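Local coordinates for protein alpha-1,4-endofucoidanase (Mariniflexile fucanivorans, PDB 6DLH) that hydrolyses internal alpha-1,4 linkages of fucoidan as a retaining endo-acting enzyme of family GH107, its catalytic domain being followed by calcium-bearing Ig-like domains, at residues A[173-176]-A[181-184]; A[366-371]-A[406-411]; A[662-665]-A[671-674]. All coordinates share one frame; numbering follows the deposited sequence.

Interaction 1 (A[173-176]-A[181-184]); sequences MEWC and EAQA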
loop_
_atom_site.group_PDB
_atom_site.type_symbol
_atom_site.label_atom_id
_atom_site.label_comp_id
_atom_site.label_asym_id
_atom_site.label_seq_id
_atom_site.Cartn_x
_atom_site.Cartn_y
_atom_site.Cartn_z
ATOM N N MET A 173 -2.902 -17.709 16.645
ATOM C CA MET A 173 -3.170 -18.123 18.014
ATOM C C MET A 173 -2.364 -19.386 18.321
ATOM O O MET A 173 -1.695 -19.458 19.350
ATOM C CB MET A 173 -4.665 -18.392 18.218
ATOM C CG MET A 173 -5.510 -17.136 18.407
ATOM S SD MET A 173 -7.232 -17.446 17.933
ATOM C CE MET A 173 -8.101 -16.392 19.089
ATOM N N GLU A 174 -2.405 -20.353 17.389
ATOM C CA GLU A 174 -1.647 -21.592 17.477
ATOM C C GLU A 174 -0.179 -21.288 17.766
ATOM O O GLU A 174 0.396 -21.846 18.699
ATOM C CB GLU A 174 -1.774 -22.401 16.185
ATOM C CG GLU A 174 -1.793 -23.901 16.407
ATOM C CD GLU A 174 -3.156 -24.421 16.835
ATOM O OE1 GLU A 174 -3.315 -24.739 18.031
ATOM O OE2 GLU A 174 -4.059 -24.496 15.971
ATOM N N TRP A 175 0.414 -20.388 16.969
ATOM C CA TRP A 175 1.817 -20.028 17.115
ATOM C C TRP A 175 2.078 -19.465 18.510
ATOM O O TRP A 175 3.190 -19.566 19.027
ATOM C CB TRP A 175 2.254 -19.035 16.028
ATOM C CG TRP A 175 3.688 -18.607 16.157
ATOM C CD1 TRP A 175 4.767 -19.205 15.573
ATOM C CD2 TRP A 175 4.215 -17.516 16.941
ATOM N NE1 TRP A 175 5.922 -18.559 15.929
ATOM C CE2 TRP A 175 5.617 -17.518 16.766
ATOM C CE3 TRP A 175 3.648 -16.532 17.762
ATOM C CZ2 TRP A 175 6.452 -16.582 17.375
ATOM C CZ3 TRP A 175 4.473 -15.604 18.364
ATOM C CH2 TRP A 175 5.856 -15.630 18.172
ATOM N N CYS A 176 1.041 -18.863 19.100
ATOM C CA CYS A 176 1.201 -18.037 20.285
ATOM C C CYS A 176 1.353 -18.898 21.539
ATOM O O CYS A 176 2.206 -18.613 22.379
ATOM C CB CYS A 176 0.047 -17.049 20.406
ATOM S SG CYS A 176 0.057 -15.809 19.084
ATOM N N GLU A 181 10.073 -18.364 22.872
ATOM C CA GLU A 181 10.124 -16.953 23.227
ATOM C C GLU A 181 8.722 -16.438 23.557
ATOM O O GLU A 181 8.569 -15.577 24.424
ATOM C CB GLU A 181 10.794 -16.145 22.113
ATOM N N ALA A 182 7.710 -17.004 22.884
ATOM C CA ALA A 182 6.347 -16.492 22.897
ATOM C C ALA A 182 5.493 -17.187 23.954
ATOM O O ALA A 182 4.278 -17.308 23.798
ATOM C CB ALA A 182 5.733 -16.642 21.527
ATOM N N GLN A 183 6.141 -17.657 25.022
ATOM C CA GLN A 183 5.438 -18.051 26.233
ATOM C C GLN A 183 6.219 -17.487 27.412
ATOM O O GLN A 183 5.644 -17.015 28.390
ATOM C CB GLN A 183 5.270 -19.565 26.311
ATOM C CG GLN A 183 3.881 -19.982 26.770
ATOM C CD GLN A 183 2.949 -20.254 25.614
ATOM O OE1 GLN A 183 3.298 -20.936 24.652
ATOM N NE2 GLN A 183 1.737 -19.733 25.709
ATOM N N ALA A 184 7.546 -17.515 27.269
ATOM C CA ALA A 184 8.435 -16.734 28.109
ATOM C C ALA A 184 7.987 -15.273 28.102
ATOM O O ALA A 184 8.296 -14.535 29.035
ATOM C CB ALA A 184 9.857 -16.887 27.625
#

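Interaction 2 (A[366-371]-A[406-411]); sequences EWTSTG and ELTDTY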
loop_
_atom_site.group_PDB
_atom_site.type_symbol
_atom_site.label_atom_id
_atom_site.label_comp_id
_atom_site.label_asym_id
_atom_site.label_seq_id
_atom_site.Cartn_x
_atom_site.Cartn_y
_atom_site.Cartn_z
ATOM N N GLU A 366 -13.014 25.629 3.379
ATOM C CA GLU A 366 -13.388 26.235 4.650
ATOM C C GLU A 366 -13.158 25.254 5.806
ATOM O O GLU A 366 -12.550 25.637 6.809
ATOM C CB GLU A 366 -14.818 26.783 4.597
ATOM C CG GLU A 366 -15.263 27.466 5.889
ATOM C CD GLU A 366 -15.794 26.535 6.974
ATOM O OE1 GLU A 366 -15.367 26.662 8.144
ATOM O OE2 GLU A 366 -16.638 25.686 6.649
ATOM N N TRP A 367 -13.633 24.003 5.667
ATOM C CA TRP A 367 -13.468 23.011 6.727
ATOM C C TRP A 367 -11.979 22.848 7.026
ATOM O O TRP A 367 -11.565 22.898 8.189
ATOM C CB TRP A 367 -14.083 21.646 6.361
ATOM C CG TRP A 367 -15.575 21.510 6.467
ATOM C CD1 TRP A 367 -16.528 22.356 5.974
ATOM C CD2 TRP A 367 -16.296 20.406 7.053
ATOM N NE1 TRP A 367 -17.784 21.874 6.234
ATOM C CE2 TRP A 367 -17.673 20.669 6.883
ATOM C CE3 TRP A 367 -15.915 19.230 7.712
ATOM C CZ2 TRP A 367 -18.662 19.800 7.347
ATOM C CZ3 TRP A 367 -16.890 18.370 8.169
ATOM C CH2 TRP A 367 -18.248 18.655 7.988
ATOM N N THR A 368 -11.185 22.662 5.960
ATOM C CA THR A 368 -9.761 22.417 6.113
ATOM C C THR A 368 -9.110 23.599 6.827
ATOM O O THR A 368 -8.407 23.416 7.823
ATOM C CB THR A 368 -9.102 22.057 4.773
ATOM O OG1 THR A 368 -9.738 20.888 4.255
ATOM C CG2 THR A 368 -7.622 21.778 4.899
ATOM N N SER A 369 -9.369 24.815 6.323
ATOM C CA SER A 369 -8.695 25.996 6.837
ATOM C C SER A 369 -9.188 26.330 8.245
ATOM O O SER A 369 -8.396 26.750 9.088
ATOM C CB SER A 369 -8.825 27.169 5.896
ATOM O OG SER A 369 -10.184 27.406 5.567
ATOM N N THR A 370 -10.493 26.134 8.492
ATOM C CA THR A 370 -11.029 26.338 9.828
ATOM C C THR A 370 -10.324 25.386 10.787
ATOM O O THR A 370 -9.943 25.771 11.885
ATOM C CB THR A 370 -12.557 26.171 9.876
ATOM O OG1 THR A 370 -13.173 27.256 9.180
ATOM C CG2 THR A 370 -13.100 26.142 11.289
ATOM N N GLY A 371 -10.143 24.139 10.353
ATOM C CA GLY A 371 -9.613 23.099 11.221
ATOM C C GLY A 371 -8.124 23.252 11.546
ATOM O O GLY A 371 -7.714 22.907 12.652
ATOM N N GLU A 406 -6.231 21.062 -4.605
ATOM C CA GLU A 406 -5.530 22.147 -5.278
ATOM C C GLU A 406 -6.091 23.503 -4.848
ATOM O O GLU A 406 -5.327 24.420 -4.556
ATOM C CB GLU A 406 -5.558 21.960 -6.797
ATOM C CG GLU A 406 -4.604 20.888 -7.301
ATOM C CD GLU A 406 -3.120 21.215 -7.283
ATOM O OE1 GLU A 406 -2.748 22.296 -6.778
ATOM O OE2 GLU A 406 -2.335 20.384 -7.782
ATOM N N LEU A 407 -7.428 23.635 -4.815
ATOM C CA LEU A 407 -8.043 24.872 -4.353
ATOM C C LEU A 407 -7.598 25.159 -2.918
ATOM O O LEU A 407 -7.205 26.275 -2.603
ATOM C CB LEU A 407 -9.571 24.774 -4.469
ATOM C CG LEU A 407 -10.113 24.713 -5.901
ATOM C CD1 LEU A 407 -11.598 24.381 -5.922
ATOM C CD2 LEU A 407 -9.835 26.008 -6.658
ATOM N N THR A 408 -7.646 24.133 -2.060
ATOM C CA THR A 408 -7.145 24.219 -0.697
ATOM C C THR A 408 -5.696 24.710 -0.672
ATOM O O THR A 408 -5.344 25.557 0.152
ATOM C CB THR A 408 -7.286 22.872 0.024
ATOM O OG1 THR A 408 -8.669 22.514 0.028
ATOM C CG2 THR A 408 -6.759 22.898 1.443
ATOM N N ASP A 409 -4.855 24.156 -1.557
ATOM C CA ASP A 409 -3.435 24.478 -1.566
ATOM C C ASP A 409 -3.247 25.968 -1.843
ATOM O O ASP A 409 -2.483 26.624 -1.148
ATOM C CB ASP A 409 -2.648 23.577 -2.527
ATOM C CG ASP A 409 -1.143 23.535 -2.280
ATOM O OD1 ASP A 409 -0.732 23.199 -1.154
ATOM O OD2 ASP A 409 -0.388 23.803 -3.224
ATOM N N THR A 410 -3.980 26.499 -2.833
ATOM C CA THR A 410 -3.895 27.907 -3.190
ATOM C C THR A 410 -4.199 28.759 -1.960
ATOM O O THR A 410 -3.465 29.692 -1.643
ATOM C CB THR A 410 -4.824 28.248 -4.364
ATOM O OG1 THR A 410 -4.393 27.488 -5.489
ATOM C CG2 THR A 410 -4.820 29.716 -4.732
ATOM N N TYR A 411 -5.283 28.411 -1.256
ATOM C CA TYR A 411 -5.650 29.126 -0.046
ATOM C C TYR A 411 -4.536 29.067 1.003
ATOM O O TYR A 411 -4.144 30.100 1.535
ATOM C CB TYR A 411 -6.982 28.619 0.511
ATOM C CG TYR A 411 -7.439 29.388 1.724
ATOM C CD1 TYR A 411 -6.961 29.064 2.986
ATOM C CD2 TYR A 411 -8.305 30.469 1.607
ATOM C CE1 TYR A 411 -7.338 29.782 4.105
ATOM C CE2 TYR A 411 -8.704 31.189 2.723
ATOM C CZ TYR A 411 -8.211 30.847 3.972
ATOM O OH TYR A 411 -8.598 31.525 5.090
#

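Interaction 3 (A[662-665]-A[671-674]); sequences TDYY and ALTI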
loop_
_atom_site.group_PDB
_atom_site.type_symbol
_atom_site.label_atom_id
_atom_site.label_comp_id
_atom_site.label_asym_id
_atom_site.label_seq_id
_atom_site.Cartn_x
_atom_site.Cartn_y
_atom_site.Cartn_z
ATOM N N THR A 662 -8.283 -25.646 -18.049
ATOM C CA THR A 662 -9.111 -26.182 -16.979
ATOM C C THR A 662 -9.738 -27.506 -17.424
ATOM O O THR A 662 -9.697 -28.496 -16.691
ATOM C CB THR A 662 -10.147 -25.149 -16.501
ATOM O OG1 THR A 662 -9.501 -23.890 -16.292
ATOM C CG2 THR A 662 -10.882 -25.567 -15.244
ATOM N N ASP A 663 -10.313 -27.506 -18.634
ATOM C CA ASP A 663 -11.120 -28.625 -19.098
ATOM C C ASP A 663 -10.369 -29.444 -20.150
ATOM O O ASP A 663 -10.615 -30.641 -20.287
ATOM C CB ASP A 663 -12.493 -28.150 -19.581
ATOM C CG ASP A 663 -13.264 -27.376 -18.523
ATOM O OD1 ASP A 663 -13.636 -27.993 -17.502
ATOM O OD2 ASP A 663 -13.480 -26.162 -18.728
ATOM N N TYR A 664 -9.451 -28.792 -20.875
ATOM C CA TYR A 664 -8.776 -29.394 -22.014
ATOM C C TYR A 664 -7.455 -28.667 -22.262
ATOM O O TYR A 664 -7.364 -27.451 -22.081
ATOM C CB TYR A 664 -9.678 -29.377 -23.258
ATOM C CG TYR A 664 -10.030 -28.007 -23.783
ATOM C CD1 TYR A 664 -9.174 -27.330 -24.638
ATOM C CD2 TYR A 664 -11.216 -27.379 -23.428
ATOM C CE1 TYR A 664 -9.477 -26.065 -25.117
ATOM C CE2 TYR A 664 -11.538 -26.113 -23.900
ATOM C CZ TYR A 664 -10.662 -25.452 -24.746
ATOM O OH TYR A 664 -10.946 -24.204 -25.226
ATOM N N TYR A 665 -6.450 -29.422 -22.716
ATOM C CA TYR A 665 -5.093 -28.916 -22.831
ATOM C C TYR A 665 -4.389 -29.533 -24.039
ATOM O O TYR A 665 -4.549 -30.718 -24.321
ATOM C CB TYR A 665 -4.325 -29.243 -21.550
ATOM C CG TYR A 665 -3.036 -28.487 -21.355
ATOM C CD1 TYR A 665 -3.014 -27.101 -21.332
ATOM C CD2 TYR A 665 -1.839 -29.159 -21.155
ATOM C CE1 TYR A 665 -1.833 -26.402 -21.137
ATOM C CE2 TYR A 665 -0.651 -28.476 -20.946
ATOM C CZ TYR A 665 -0.650 -27.093 -20.937
ATOM O OH TYR A 665 0.513 -26.412 -20.733
ATOM N N ALA A 671 -3.934 -24.246 -31.852
ATOM C CA ALA A 671 -5.343 -23.887 -31.885
ATOM C C ALA A 671 -6.184 -25.166 -31.867
ATOM O O ALA A 671 -5.860 -26.130 -32.557
ATOM C CB ALA A 671 -5.621 -23.039 -33.107
ATOM N N LEU A 672 -7.240 -25.182 -31.043
ATOM C CA LEU A 672 -8.077 -26.362 -30.889
ATOM C C LEU A 672 -9.462 -26.091 -31.473
ATOM O O LEU A 672 -9.903 -24.941 -31.544
ATOM C CB LEU A 672 -8.197 -26.739 -29.408
ATOM C CG LEU A 672 -6.951 -27.291 -28.712
ATOM C CD1 LEU A 672 -5.980 -27.932 -29.695
ATOM C CD2 LEU A 672 -6.256 -26.214 -27.895
ATOM N N THR A 673 -10.131 -27.177 -31.879
ATOM C CA THR A 673 -11.528 -27.153 -32.283
ATOM C C THR A 673 -12.277 -28.208 -31.471
ATOM O O THR A 673 -11.768 -29.304 -31.269
ATOM C CB THR A 673 -11.675 -27.369 -33.798
ATOM O OG1 THR A 673 -10.855 -26.431 -34.498
ATOM C CG2 THR A 673 -13.103 -27.247 -34.287
ATOM N N ILE A 674 -13.461 -27.842 -30.968
ATOM C CA ILE A 674 -14.370 -28.790 -30.343
ATOM C C ILE A 674 -15.620 -28.896 -31.217
ATOM O O ILE A 674 -16.298 -27.905 -31.493
ATOM C CB ILE A 674 -14.681 -28.426 -28.872
ATOM C CG1 ILE A 674 -13.401 -28.248 -28.049
ATOM C CG2 ILE A 674 -15.611 -29.453 -28.239
ATOM C CD1 ILE A 674 -13.633 -27.986 -26.579
#

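Interaction 1 (A[173-176]-A[181-184])
Trp-175 and Ala-182 meet across a helix-loop-helix turn, where helix 168-176 ends, the chain turns through four residues and the short, weakly bonded helix at 181-184 follows. The indole reaches over with its six-membered ring: CH2 lies 3.5 Å from Ala-182 CB, and CZ3 is nearly as close, so the methyl sits against the outer corner of the ring at a slant. It gets there because CG is swung anti to the backbone N (chi1 179°), which carries the ring forward, past the end of its own helix. Trp-175 also meets the ring of Trp-172, the two planes almost parallel.

The second touch is polar. Gln-183, its chain bent at chi2, brings its amide to the carbonyl of Cys-176, and Cys-176 O stands well out of the amide plane, 3.4 Å from Gln-183 OE1. These two oxygens are both acceptors and share no hydrogen bond, so their approach brings no attraction. Asn-179 OD1 accepts the N-H of Ala-182 and so helps hold the turn. Cys-176 and Ala-182 both also pack on helix 198-216. The arrangement is a helix-loop-helix turn within the beta-alpha-beta crossover from strand 143-149 to strand 222-226 of the parallel-stranded catalytic domain.

Interaction 2 (A[366-371]-A[406-411])
Two pairs of side chains, Thr-368 with Thr-408 and Ser-369 with Tyr-411, join helix 361-372 to helix 399-415. The apolar touches come first. Thr-368 and Thr-408 meet methyl to methyl, CG2 to CG2 at 3.7 Å, with the side chains crossing at about a right angle. The two threonines share one rotamer: chi1 is -59° in both, which sets OG1 beside the backbone N and CG2 anti to it, and sends the methyls into the interface. At this point the backbones come closest, 7.5 Å from Thr-368 CA to Thr-408 CA, a spacing that small side chains permit. One turn along, the Tyr-411 ring leans toward Ser-369 and puts CE1 3.5 Å from Ser-369 CB; the serine methylene faces the CD1-CE1 side of the ring at a slant.

The hydroxyls serve the helices and their surroundings instead. Ser-369 OG, between N and the carbonyl carbon, bonds back to Val-365 O, as Thr-408 OG1 does to Gln-404 O. Thr-368 OG1 is gripped twice, by Phe-364 O and by the indole NE1 of Trp-380. With these three hydroxyls bonded to other partners, the closest touches between the helices are carbon to carbon.

Next to the contact on helix 399-415, Asp-409 takes Thr-77 OG1 on one carboxylate oxygen and Arg-76 N on the other; Thr-77 is a calcium ligand, so Asp-409 probably acts from the second shell, and the ion lies about 9 Å from the side chain of Thr-368.

Seen in the fold, helix 361-372 runs between two others: Trp-367 and Thr-370 turn to helix 307-321, while Thr-368 and Ser-369 meet helix 399-415. Strand 377-379 of the parallel sheet follows helix 361-372 directly.

Interaction 3 (A[662-665]-A[671-674])
Tyr-664 sets its ring against Ile-674 and Leu-672, which approach it in quite different ways. Ile-674 comes over one face: its CD1 methyl stands 3.8 Å above the ring plane, offset toward the rim on the CE2 side. Measured to the ring centroid, this CH-pi contact is 4.2 Å long and 24° off the normal. The isoleucine chain is stretched out (chi2 -176°), so that only its terminal methyl does the touching. Leu-672 instead arrives at the edge, near the ring plane, where its CD2 lies 4.3 Å from Tyr-664 CE1, a looser touch. Two residues apart on an extended chain, Leu-672 and Ile-674 point their side chains to the same side, and the tyrosine settles against both. Its chi1 of 64° tucks CG between N and the carbonyl carbon and turns the ring toward them.

Leu-713 of strand 705-713 also packs against all three, and Leu-658 of strand 654-659 against Tyr-664, which places the contact in the interior of the last Ig-like domain of this chain. The chain between the two segments carries calcium ligands Asp-666, Glu-668 and Asp-670, and Leu-672 lies beside Asp-715, another ligand of that ion. Chemically, the contact is aliphatic carbon on an aromatic ring, held by dispersion and burial; it closes the base of a calcium-binding loop without drawing on polar groups.

How the interactions relate
From the N terminus the three contacts follow in series; none nests in or crosses another. Interaction 1 closes a four-residue turn inside one crossover of the catalytic domain. Interaction 2 spans 34 residues, including strand 377-379, and ties together two helices of the same domain, the later one being its last before the Ig-like domains. Interaction 3 closes a five-residue loop far down the chain, in the third Ig-like domain. They lie well apart: about 49 Å between centres for interactions 1 and 2, and about 60 Å between centres for interactions 2 and 3. Interactions 2 and 3 each lie near a calcium site, and interaction 1 does not.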